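Local coordinates for putative uncharacterized protein PH0186 (Pyrococcus horikoshii, PDB 2ZTS) that binds ADP and magnesium in clefts between the subunits of a six-chain KaiC-like assembly, and is probably an ATP-binding P-loop protein, at residues V9-S14 / R224-S229; G25-G30 / A48-K53; V204-E209 / M230-F235. All blocks are in the same frame, centred on the assembly; numbering follows the deposited sequence.

Interaction 1: residues V9-S14 / R224-S229; sequences VRRVKS and RETRHS. With ADP (adenosine-5'-diphosphate), chain D.
Arg-11 NH1 donates to Thr-226 OG1 at 3.1 Å, with an N-H...O angle of 161° and the oxygen close to the guanidinium plane. Its neighbour Arg-11 NH2 reaches the backbone oxygen Glu-225 O at 3.0 Å, a more bent bond, and adds a weak, long one to Thr-226 OG1. NH1 also bonds Gly-26 O, so the guanidinium is pinned at its edge by three oxygens. An extended chain from CG to NE carries it there from strand 11-12. Thr-226 OG1 passes the link on, donating to Arg-224 O at 2.8 Å while accepting from Arg-11. Glu-225 pairs by charge alone with Arg-224, Glu-225 OE1 lying 2.7 Å from Arg-224 NE but well off the guanidinium plane; OE2 bridges to Arg-76 of a neighbouring subunit. Packing is lighter: Val-9 CG2 lies 3.7 Å from Glu-225 OE2, and Pro-28 touches side chains of both segments. The far side of the 224-229 loop faces ADP, whose phosphates are held by the P-loop of that neighbour. Thr-226 O stands 3.3 Å from adenine C4, Arg-227 CB 3.5 Å from C2, and His-228 NE2 lies 3.1 Å from ribose O2' and makes a weak hydrogen bond to O3'. Arg-11 thus braces, from behind and through neutral oxygens, a loop that adds its own atoms to the nucleotide site between two subunits.

Interaction 2: residues G25-G30 / A48-K53; sequences GGFPEG and AQFIYK
Phe-27 and Phe-50 make this contact alone, one ring meeting the other obliquely. Phe-27 CE2 comes to 3.8 Å from Phe-50 CE1, and Phe-27 CD2 and Phe-50 CD1 follow close behind. The ring planes stand at 86° and the centroids 5.7 Å apart, yet the pair is neither a stack nor T-shaped. Phe-50 holds CG anti to its backbone N (chi1 169°), which swings its ring out from helix 43-58 toward the short strand 27-28. Other side chains also line the rings: Thr-174 touches both, Met-223 of the ADP site lies close to Phe-27, Val-140 and Ile-176 lie against Phe-50, and Val-12 of the paired strand 11-12 also reaches Phe-50. Backbone bonds keep each side in shape. Phe-27 pairs with Val-12 in the small antiparallel sheet, and in the helix Tyr-52 N bonds Ala-48 O at 2.7 Å. Helix 43-58 starts within the P-loop, its first turn carrying Lys-43 and Thr-44, and this pair joins it to the two-stranded sheet 11-12/27-28. Buried, with no hydrogen bond between the segments to fix the ring angle, the union probably depends on shape and exclusion of water.

Interaction 3: residues V204-E209 / M230-F235; sequences VLDLQE and MKKYPF
The ammonium of Lys-232 lies between two side chains of strand 201-209: NZ is 3.4 Å from Asp-206 OD2, a salt bridge whose hydrogen bond is weak, and it sits beside the amide end of Gln-208. Segment 204-209 and the 233-235 end of the other belong to the mixed central sheet of this P-loop fold, but they are not paired, and the CA 205-208 and CA 232-235 directions are 97° apart. Strand 214-223 runs between 201-209 and 233-238, so side chains must span it, and Tyr-217 of that strand touches both Gln-208 and Lys-232. Lys-232 bends at chi2 and chi3 on the way to Asp-206 and Gln-208, meeting the latter from the opposite direction, its NZ passing 3.3 Å from Gln-208 CG. As modelled, Gln-208 NE2 faces Lys-232 NZ at 2.8 Å; since both are donors, that setting of the amide is doubtful. An alanine in place of Gln-208 removes CG and the amide beyond it, and would probably leave the end of Lys-232 without that flank and freer to swing away from Asp-206. The carboxylate is also held from its own strand, where Asp-206 OD1 takes a weak bond from Leu-207 N at 2.9 Å. Backbone atoms of Met-230 and Lys-232 hydrogen-bond to a neighbouring subunit, placing this polar patch near a subunit boundary. Deeper in, Phe-235 packs against Ile-242 and Val-244 of the last strand, while Leu-205 leans on Thr-41, an ADP-binding residue. These two hydrophobic side chains cross at about a right angle, and Leu-205 CD2 rests 3.9 Å from Phe-235 CE2.

Overall arrangement
Interactions 1 and 2 adjoin, their centres about 10 Å apart: strands 11-12 and 27-28 form one small sheet, with Val-12 N 2.7 Å from Phe-27 O, and Arg-10 NE meets Glu-29 OE1 at 2.7 Å in a salt bridge. Interaction 3 lies about 19 Å from either centre, yet its 230-235 segment continues directly from the 224-229 loop of interaction 1. Interactions 1 and 3 lie near different nucleotides. Interaction 1 faces ADP bound to the P-loop of a neighbouring subunit, whereas the side chain of Leu-205 in interaction 3 is about 6 Å from a bound ADP and touches this chain's own P-loop. All three contacts also border the second subunit.

Interaction 1: residues V9-S14 / R224-S229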
loop_
_atom_site.group_PDB
_atom_site.type_symbol
_atom_site.label_atom_id
_atom_site.label_comp_id
_atom_site.label_asym_id
_atom_site.label_seq_id
_atom_site.Cartn_x
_atom_site.Cartn_y
_atom_site.Cartn_z
ATOM N N VAL C 9 41.515 -11.349 -10.603
ATOM C CA VAL C 9 40.566 -10.481 -11.293
ATOM C C VAL C 9 41.192 -9.122 -11.600
ATOM O O VAL C 9 41.881 -8.568 -10.762
ATOM C CB VAL C 9 39.260 -10.304 -10.453
ATOM C CG1 VAL C 9 39.536 -9.480 -9.187
ATOM C CG2 VAL C 9 38.148 -9.665 -11.279
ATOM N N ARG C 10 40.999 -8.633 -12.819
ATOM C CA ARG C 10 41.454 -7.292 -13.227
ATOM C C ARG C 10 40.468 -6.259 -12.651
ATOM O O ARG C 10 39.268 -6.415 -12.835
ATOM C CB ARG C 10 41.440 -7.167 -14.778
ATOM C CG ARG C 10 42.788 -6.924 -15.528
ATOM C CD ARG C 10 43.098 -7.988 -16.667
ATOM N NE ARG C 10 42.132 -7.966 -17.793
ATOM C CZ ARG C 10 41.626 -9.043 -18.448
ATOM N NH1 ARG C 10 41.997 -10.288 -18.150
ATOM N NH2 ARG C 10 40.732 -8.863 -19.427
ATOM N N ARG C 11 40.983 -5.209 -12.012
ATOM C CA ARG C 11 40.166 -4.230 -11.315
ATOM C C ARG C 11 40.231 -2.793 -11.866
ATOM O O ARG C 11 41.282 -2.198 -12.102
ATOM C CB ARG C 11 40.466 -4.262 -9.804
ATOM C CG ARG C 11 39.867 -5.520 -9.168
ATOM C CD ARG C 11 39.930 -5.588 -7.692
ATOM N NE ARG C 11 39.491 -6.914 -7.224
ATOM C CZ ARG C 11 38.240 -7.266 -6.976
ATOM N NH1 ARG C 11 37.237 -6.403 -7.141
ATOM N NH2 ARG C 11 37.974 -8.485 -6.557
ATOM N N VAL C 12 39.052 -2.203 -12.003
ATOM C CA VAL C 12 38.927 -0.879 -12.553
ATOM C C VAL C 12 38.852 0.074 -11.364
ATOM O O VAL C 12 37.936 -0.018 -10.563
ATOM C CB VAL C 12 37.708 -0.876 -13.472
ATOM C CG1 VAL C 12 37.400 0.537 -14.052
ATOM C CG2 VAL C 12 37.917 -1.949 -14.551
ATOM N N LYS C 13 39.824 0.965 -11.244
ATOM C CA LYS C 13 39.883 1.956 -10.151
ATOM C C LYS C 13 38.755 2.976 -10.281
ATOM O O LYS C 13 38.534 3.517 -11.350
ATOM C CB LYS C 13 41.202 2.710 -10.149
ATOM C CG LYS C 13 42.474 1.778 -10.058
ATOM C CD LYS C 13 42.907 1.507 -8.654
ATOM C CE LYS C 13 43.547 2.710 -7.901
ATOM N NZ LYS C 13 43.095 2.736 -6.383
ATOM N N SER C 14 38.065 3.241 -9.186
ATOM C CA SER C 14 36.754 3.869 -9.278
ATOM C C SER C 14 36.944 5.315 -9.617
ATOM O O SER C 14 36.149 5.898 -10.280
ATOM C CB SER C 14 35.989 3.779 -7.954
ATOM O OG SER C 14 36.636 4.527 -6.962
ATOM N N ARG C 224 30.062 -8.544 -7.327
ATOM C CA ARG C 224 30.483 -9.875 -7.709
ATOM C C ARG C 224 32.008 -10.012 -7.600
ATOM O O ARG C 224 32.730 -9.029 -7.663
ATOM C CB ARG C 224 29.997 -10.210 -9.117
ATOM C CG ARG C 224 30.761 -9.468 -10.260
ATOM C CD ARG C 224 30.926 -10.316 -11.542
ATOM N NE ARG C 224 31.597 -9.538 -12.587
ATOM C CZ ARG C 224 31.591 -9.796 -13.899
ATOM N NH1 ARG C 224 31.005 -10.882 -14.393
ATOM N NH2 ARG C 224 32.229 -8.958 -14.712
ATOM N N GLU C 225 32.458 -11.238 -7.361
ATOM C CA GLU C 225 33.887 -11.588 -7.308
ATOM C C GLU C 225 34.650 -10.781 -6.280
ATOM O O GLU C 225 35.826 -10.570 -6.434
ATOM C CB GLU C 225 34.569 -11.404 -8.698
ATOM C CG GLU C 225 33.961 -12.205 -9.839
ATOM C CD GLU C 225 34.464 -11.802 -11.249
ATOM O OE1 GLU C 225 33.762 -11.011 -11.940
ATOM O OE2 GLU C 225 35.545 -12.312 -11.703
ATOM N N THR C 226 33.997 -10.292 -5.240
ATOM C CA THR C 226 34.682 -9.415 -4.324
ATOM C C THR C 226 34.209 -9.626 -2.905
ATOM O O THR C 226 33.022 -9.588 -2.657
ATOM C CB THR C 226 34.386 -7.945 -4.714
ATOM O OG1 THR C 226 34.603 -7.746 -6.107
ATOM C CG2 THR C 226 35.368 -6.998 -4.069
ATOM N N ARG C 227 35.141 -9.750 -1.980
ATOM C CA ARG C 227 34.885 -9.706 -0.541
ATOM C C ARG C 227 34.899 -8.215 -0.234
ATOM O O ARG C 227 35.955 -7.672 0.081
ATOM C CB ARG C 227 35.998 -10.502 0.240
ATOM C CG ARG C 227 35.830 -10.784 1.804
ATOM C CD ARG C 227 36.521 -12.149 2.284
ATOM N NE ARG C 227 36.425 -12.614 3.702
ATOM C CZ ARG C 227 35.301 -12.946 4.391
ATOM N NH1 ARG C 227 34.089 -12.815 3.866
ATOM N NH2 ARG C 227 35.386 -13.395 5.647
ATOM N N HIS C 228 33.747 -7.564 -0.390
ATOM C CA HIS C 228 33.594 -6.098 -0.132
ATOM C C HIS C 228 33.154 -5.867 1.291
ATOM O O HIS C 228 32.470 -6.673 1.855
ATOM C CB HIS C 228 32.563 -5.388 -1.074
ATOM C CG HIS C 228 31.190 -6.003 -1.066
ATOM N ND1 HIS C 228 30.560 -6.421 0.074
ATOM C CD2 HIS C 228 30.325 -6.268 -2.069
ATOM C CE1 HIS C 228 29.384 -6.946 -0.229
ATOM N NE2 HIS C 228 29.221 -6.873 -1.527
ATOM N N SER C 229 33.504 -4.713 1.833
ATOM C CA SER C 229 33.022 -4.287 3.138
ATOM C C SER C 229 31.482 -4.207 3.077
ATOM O O SER C 229 30.920 -3.850 2.053
ATOM C CB SER C 229 33.636 -2.925 3.446
ATOM O OG SER C 229 33.111 -2.382 4.629
HETATM P PB ADP D . 22.345 -13.014 -4.756
HETATM O O1B ADP D . 21.264 -13.244 -3.738
HETATM O O2B ADP D . 22.184 -11.634 -5.392
HETATM O O3B ADP D . 22.128 -14.014 -5.857
HETATM P PA ADP D . 25.105 -13.704 -4.659
HETATM O O1A ADP D . 25.085 -15.183 -4.374
HETATM O O2A ADP D . 25.075 -13.266 -6.101
HETATM O O3A ADP D . 23.758 -13.003 -4.005
HETATM O "O5'" ADP D . 26.245 -13.152 -3.703
HETATM C "C5'" ADP D . 27.264 -12.353 -4.202
HETATM C "C4'" ADP D . 27.965 -11.771 -3.002
HETATM O "O4'" ADP D . 28.867 -12.696 -2.435
HETATM C "C3'" ADP D . 28.724 -10.512 -3.368
HETATM O "O3'" ADP D . 27.849 -9.449 -3.227
HETATM C "C2'" ADP D . 29.810 -10.527 -2.346
HETATM O "O2'" ADP D . 29.450 -9.915 -1.157
HETATM C "C1'" ADP D . 30.030 -12.001 -2.049
HETATM N N9 ADP D . 31.162 -12.481 -2.845
HETATM C C8 ADP D . 31.194 -12.681 -4.212
HETATM N N7 ADP D . 32.425 -13.150 -4.542
HETATM C C5 ADP D . 33.154 -13.222 -3.408
HETATM C C6 ADP D . 34.461 -13.635 -3.213
HETATM N N6 ADP D . 35.049 -14.300 -4.206
HETATM N N1 ADP D . 34.938 -13.644 -1.922
HETATM C C2 ADP D . 34.123 -13.226 -0.853
HETATM N N3 ADP D . 32.807 -12.799 -1.061
HETATM C C4 ADP D . 32.362 -12.813 -2.329
#

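Interaction 2: residues G25-G30 / A48-K53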
loop_
_atom_site.group_PDB
_atom_site.type_symbol
_atom_site.label_atom_id
_atom_site.label_comp_id
_atom_site.label_asym_id
_atom_site.label_seq_id
_atom_site.Cartn_x
_atom_site.Cartn_y
_atom_site.Cartn_z
ATOM N N GLY C 25 40.327 -2.960 -4.290
ATOM C CA GLY C 25 41.091 -2.206 -5.288
ATOM C C GLY C 25 40.277 -1.663 -6.460
ATOM O O GLY C 25 40.787 -0.873 -7.252
ATOM N N GLY C 26 39.007 -2.031 -6.607
ATOM C CA GLY C 26 38.233 -1.546 -7.757
ATOM C C GLY C 26 37.214 -2.523 -8.254
ATOM O O GLY C 26 37.090 -3.601 -7.674
ATOM N N PHE C 27 36.436 -2.123 -9.275
ATOM C CA PHE C 27 35.411 -2.973 -9.848
ATOM C C PHE C 27 36.021 -4.064 -10.750
ATOM O O PHE C 27 36.797 -3.731 -11.660
ATOM C CB PHE C 27 34.442 -2.186 -10.733
ATOM C CG PHE C 27 33.840 -0.993 -10.097
ATOM C CD1 PHE C 27 32.866 -1.130 -9.096
ATOM C CD2 PHE C 27 34.168 0.284 -10.537
ATOM C CE1 PHE C 27 32.248 -0.014 -8.539
ATOM C CE2 PHE C 27 33.536 1.425 -9.953
ATOM C CZ PHE C 27 32.587 1.251 -8.939
ATOM N N PRO C 28 35.612 -5.332 -10.590
ATOM C CA PRO C 28 36.009 -6.342 -11.574
ATOM C C PRO C 28 35.678 -5.833 -12.966
ATOM O O PRO C 28 34.543 -5.395 -13.258
ATOM C CB PRO C 28 35.160 -7.575 -11.225
ATOM C CG PRO C 28 34.734 -7.425 -9.819
ATOM C CD PRO C 28 34.762 -5.903 -9.515
ATOM N N GLU C 29 36.669 -5.915 -13.845
ATOM C CA GLU C 29 36.499 -5.534 -15.241
ATOM C C GLU C 29 35.298 -6.225 -15.877
ATOM O O GLU C 29 35.083 -7.407 -15.713
ATOM C CB GLU C 29 37.837 -5.837 -16.012
ATOM C CG GLU C 29 37.877 -5.332 -17.437
ATOM C CD GLU C 29 39.256 -5.513 -18.122
ATOM O OE1 GLU C 29 40.220 -6.038 -17.485
ATOM O OE2 GLU C 29 39.370 -5.100 -19.312
ATOM N N GLY C 30 34.486 -5.478 -16.611
ATOM C CA GLY C 30 33.348 -6.055 -17.281
ATOM C C GLY C 30 32.029 -6.000 -16.464
ATOM O O GLY C 30 30.981 -6.329 -17.016
ATOM N N ALA C 48 29.986 10.613 -12.813
ATOM C CA ALA C 48 30.790 11.511 -13.601
ATOM C C ALA C 48 32.249 11.389 -13.179
ATOM O O ALA C 48 33.136 11.407 -14.034
ATOM C CB ALA C 48 30.319 12.893 -13.476
ATOM N N GLN C 49 32.474 11.274 -11.874
ATOM C CA GLN C 49 33.799 11.139 -11.331
ATOM C C GLN C 49 34.480 9.882 -11.875
ATOM O O GLN C 49 35.672 9.901 -12.248
ATOM C CB GLN C 49 33.737 11.105 -9.795
ATOM C CG GLN C 49 35.010 11.544 -9.085
ATOM C CD GLN C 49 34.754 11.903 -7.624
ATOM O OE1 GLN C 49 33.688 12.416 -7.310
ATOM N NE2 GLN C 49 35.703 11.588 -6.729
ATOM N N PHE C 50 33.709 8.799 -11.954
ATOM C CA PHE C 50 34.176 7.529 -12.484
ATOM C C PHE C 50 34.669 7.717 -13.911
ATOM O O PHE C 50 35.714 7.181 -14.254
ATOM C CB PHE C 50 33.041 6.485 -12.410
ATOM C CG PHE C 50 33.274 5.172 -13.164
ATOM C CD1 PHE C 50 34.165 4.212 -12.692
ATOM C CD2 PHE C 50 32.475 4.817 -14.205
ATOM C CE1 PHE C 50 34.303 2.994 -13.313
ATOM C CE2 PHE C 50 32.608 3.555 -14.838
ATOM C CZ PHE C 50 33.510 2.662 -14.378
ATOM N N ILE C 51 33.894 8.388 -14.761
ATOM C CA ILE C 51 34.277 8.561 -16.158
ATOM C C ILE C 51 35.430 9.552 -16.269
ATOM O O ILE C 51 36.429 9.286 -16.938
ATOM C CB ILE C 51 33.121 9.076 -17.023
ATOM C CG1 ILE C 51 31.981 8.064 -17.102
ATOM C CG2 ILE C 51 33.584 9.369 -18.464
ATOM C CD1 ILE C 51 32.349 6.741 -17.689
ATOM N N TYR C 52 35.292 10.678 -15.577
ATOM C CA TYR C 52 36.271 11.739 -15.663
ATOM C C TYR C 52 37.626 11.333 -15.103
ATOM O O TYR C 52 38.649 11.607 -15.728
ATOM C CB TYR C 52 35.832 12.969 -14.933
ATOM C CG TYR C 52 36.793 14.112 -15.130
ATOM C CD1 TYR C 52 36.824 14.787 -16.324
ATOM C CD2 TYR C 52 37.677 14.503 -14.128
ATOM C CE1 TYR C 52 37.748 15.846 -16.546
ATOM C CE2 TYR C 52 38.604 15.581 -14.337
ATOM C CZ TYR C 52 38.623 16.239 -15.546
ATOM O OH TYR C 52 39.498 17.302 -15.820
ATOM N N LYS C 53 37.624 10.731 -13.922
ATOM C CA LYS C 53 38.850 10.233 -13.333
ATOM C C LYS C 53 39.388 9.019 -14.105
ATOM O O LYS C 53 40.591 8.830 -14.223
ATOM C CB LYS C 53 38.683 9.866 -11.862
ATOM C CG LYS C 53 38.484 11.042 -10.955
ATOM C CD LYS C 53 39.634 12.047 -11.083
ATOM C CE LYS C 53 39.764 12.984 -9.906
ATOM N NZ LYS C 53 40.699 14.088 -10.238
#

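Interaction 3: residues V204-E209 / M230-F235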
loop_
_atom_site.group_PDB
_atom_site.type_symbol
_atom_site.label_atom_id
_atom_site.label_comp_id
_atom_site.label_asym_id
_atom_site.label_seq_id
_atom_site.Cartn_x
_atom_site.Cartn_y
_atom_site.Cartn_z
ATOM N N VAL C 204 24.561 1.669 -2.843
ATOM C CA VAL C 204 23.546 2.592 -2.326
ATOM C C VAL C 204 24.166 3.851 -1.762
ATOM O O VAL C 204 25.060 3.793 -0.957
ATOM C CB VAL C 204 22.695 1.922 -1.216
ATOM C CG1 VAL C 204 21.536 2.829 -0.748
ATOM C CG2 VAL C 204 22.214 0.581 -1.679
ATOM N N LEU C 205 23.676 4.984 -2.207
ATOM C CA LEU C 205 23.965 6.287 -1.685
ATOM C C LEU C 205 22.744 6.731 -0.937
ATOM O O LEU C 205 21.646 6.628 -1.445
ATOM C CB LEU C 205 24.202 7.261 -2.823
ATOM C CG LEU C 205 25.343 6.996 -3.802
ATOM C CD1 LEU C 205 25.696 8.222 -4.604
ATOM C CD2 LEU C 205 26.576 6.479 -3.115
ATOM N N ASP C 206 22.935 7.258 0.252
ATOM C CA ASP C 206 21.828 7.615 1.135
ATOM C C ASP C 206 22.161 8.904 1.900
ATOM O O ASP C 206 23.325 9.349 1.930
ATOM C CB ASP C 206 21.594 6.503 2.163
ATOM C CG ASP C 206 20.131 6.393 2.587
ATOM O OD1 ASP C 206 19.292 7.229 2.127
ATOM O OD2 ASP C 206 19.746 5.489 3.382
ATOM N N LEU C 207 21.101 9.500 2.455
ATOM C CA LEU C 207 21.164 10.607 3.400
ATOM C C LEU C 207 20.426 10.152 4.619
ATOM O O LEU C 207 19.209 9.915 4.530
ATOM C CB LEU C 207 20.419 11.798 2.843
ATOM C CG LEU C 207 21.001 12.485 1.646
ATOM C CD1 LEU C 207 20.016 13.485 1.070
ATOM C CD2 LEU C 207 22.273 13.162 2.037
ATOM N N GLN C 208 21.140 10.008 5.736
ATOM C CA GLN C 208 20.521 9.616 6.996
ATOM C C GLN C 208 20.148 10.833 7.842
ATOM O O GLN C 208 20.788 11.864 7.765
ATOM C CB GLN C 208 21.443 8.707 7.816
ATOM C CG GLN C 208 21.101 7.208 7.691
ATOM C CD GLN C 208 21.755 6.367 8.779
ATOM O OE1 GLN C 208 21.556 6.641 9.990
ATOM N NE2 GLN C 208 22.530 5.341 8.371
ATOM N N GLU C 209 19.124 10.672 8.674
ATOM C CA GLU C 209 18.556 11.782 9.445
ATOM C C GLU C 209 19.146 11.714 10.846
ATOM O O GLU C 209 18.829 10.791 11.571
ATOM C CB GLU C 209 17.003 11.670 9.483
ATOM C CG GLU C 209 16.251 12.388 8.340
ATOM C CD GLU C 209 14.737 12.560 8.576
ATOM O OE1 GLU C 209 14.313 12.888 9.711
ATOM O OE2 GLU C 209 13.954 12.373 7.612
HETATM N N MSE C 230 30.831 -4.540 4.181
HETATM C CA MSE C 230 29.379 -4.517 4.305
HETATM C C MSE C 230 28.890 -3.385 5.219
HETATM O O MSE C 230 27.711 -3.327 5.498
HETATM C CB MSE C 230 28.892 -5.839 4.935
HETATM C CG MSE C 230 29.380 -7.143 4.307
HETATM SE SE MSE C 230 28.093 -7.899 2.939
HETATM C CE MSE C 230 26.381 -6.815 3.007
ATOM N N LYS C 231 29.790 -2.518 5.677
ATOM C CA LYS C 231 29.478 -1.365 6.531
ATOM C C LYS C 231 29.035 -0.123 5.756
ATOM O O LYS C 231 29.395 0.025 4.602
ATOM C CB LYS C 231 30.727 -0.949 7.313
ATOM C CG LYS C 231 31.339 -2.061 8.193
ATOM C CD LYS C 231 32.419 -1.565 9.087
ATOM C CE LYS C 231 33.690 -2.418 8.885
ATOM N NZ LYS C 231 34.518 -2.455 10.146
ATOM N N LYS C 232 28.300 0.766 6.436
ATOM C CA LYS C 232 27.939 2.092 5.940
ATOM C C LYS C 232 29.163 2.975 6.136
ATOM O O LYS C 232 29.750 2.938 7.197
ATOM C CB LYS C 232 26.781 2.717 6.772
ATOM C CG LYS C 232 25.333 2.334 6.382
ATOM C CD LYS C 232 24.315 3.481 6.675
ATOM C CE LYS C 232 23.555 3.988 5.371
ATOM N NZ LYS C 232 22.337 4.938 5.578
ATOM N N TYR C 233 29.506 3.800 5.140
ATOM C CA TYR C 233 30.677 4.682 5.213
ATOM C C TYR C 233 30.231 6.117 5.012
ATOM O O TYR C 233 29.583 6.369 4.025
ATOM C CB TYR C 233 31.747 4.311 4.147
ATOM C CG TYR C 233 32.474 3.023 4.444
ATOM C CD1 TYR C 233 33.733 3.010 5.096
ATOM C CD2 TYR C 233 31.893 1.810 4.142
ATOM C CE1 TYR C 233 34.374 1.796 5.404
ATOM C CE2 TYR C 233 32.508 0.630 4.433
ATOM C CZ TYR C 233 33.756 0.626 5.075
ATOM O OH TYR C 233 34.344 -0.571 5.366
ATOM N N PRO C 234 30.602 7.074 5.869
ATOM C CA PRO C 234 30.302 8.494 5.591
ATOM C C PRO C 234 30.964 9.027 4.337
ATOM O O PRO C 234 32.102 8.616 3.999
ATOM C CB PRO C 234 30.911 9.240 6.802
ATOM C CG PRO C 234 31.894 8.311 7.383
ATOM C CD PRO C 234 31.345 6.914 7.139
ATOM N N PHE C 235 30.306 9.953 3.636
ATOM C CA PHE C 235 31.024 10.661 2.581
ATOM C C PHE C 235 30.632 12.083 2.387
ATOM O O PHE C 235 29.595 12.545 2.839
ATOM C CB PHE C 235 31.030 9.881 1.234
ATOM C CG PHE C 235 29.735 9.979 0.395
ATOM C CD1 PHE C 235 29.581 10.961 -0.570
ATOM C CD2 PHE C 235 28.768 9.003 0.480
ATOM C CE1 PHE C 235 28.452 11.011 -1.400
ATOM C CE2 PHE C 235 27.616 9.016 -0.333
ATOM C CZ PHE C 235 27.443 10.026 -1.272
#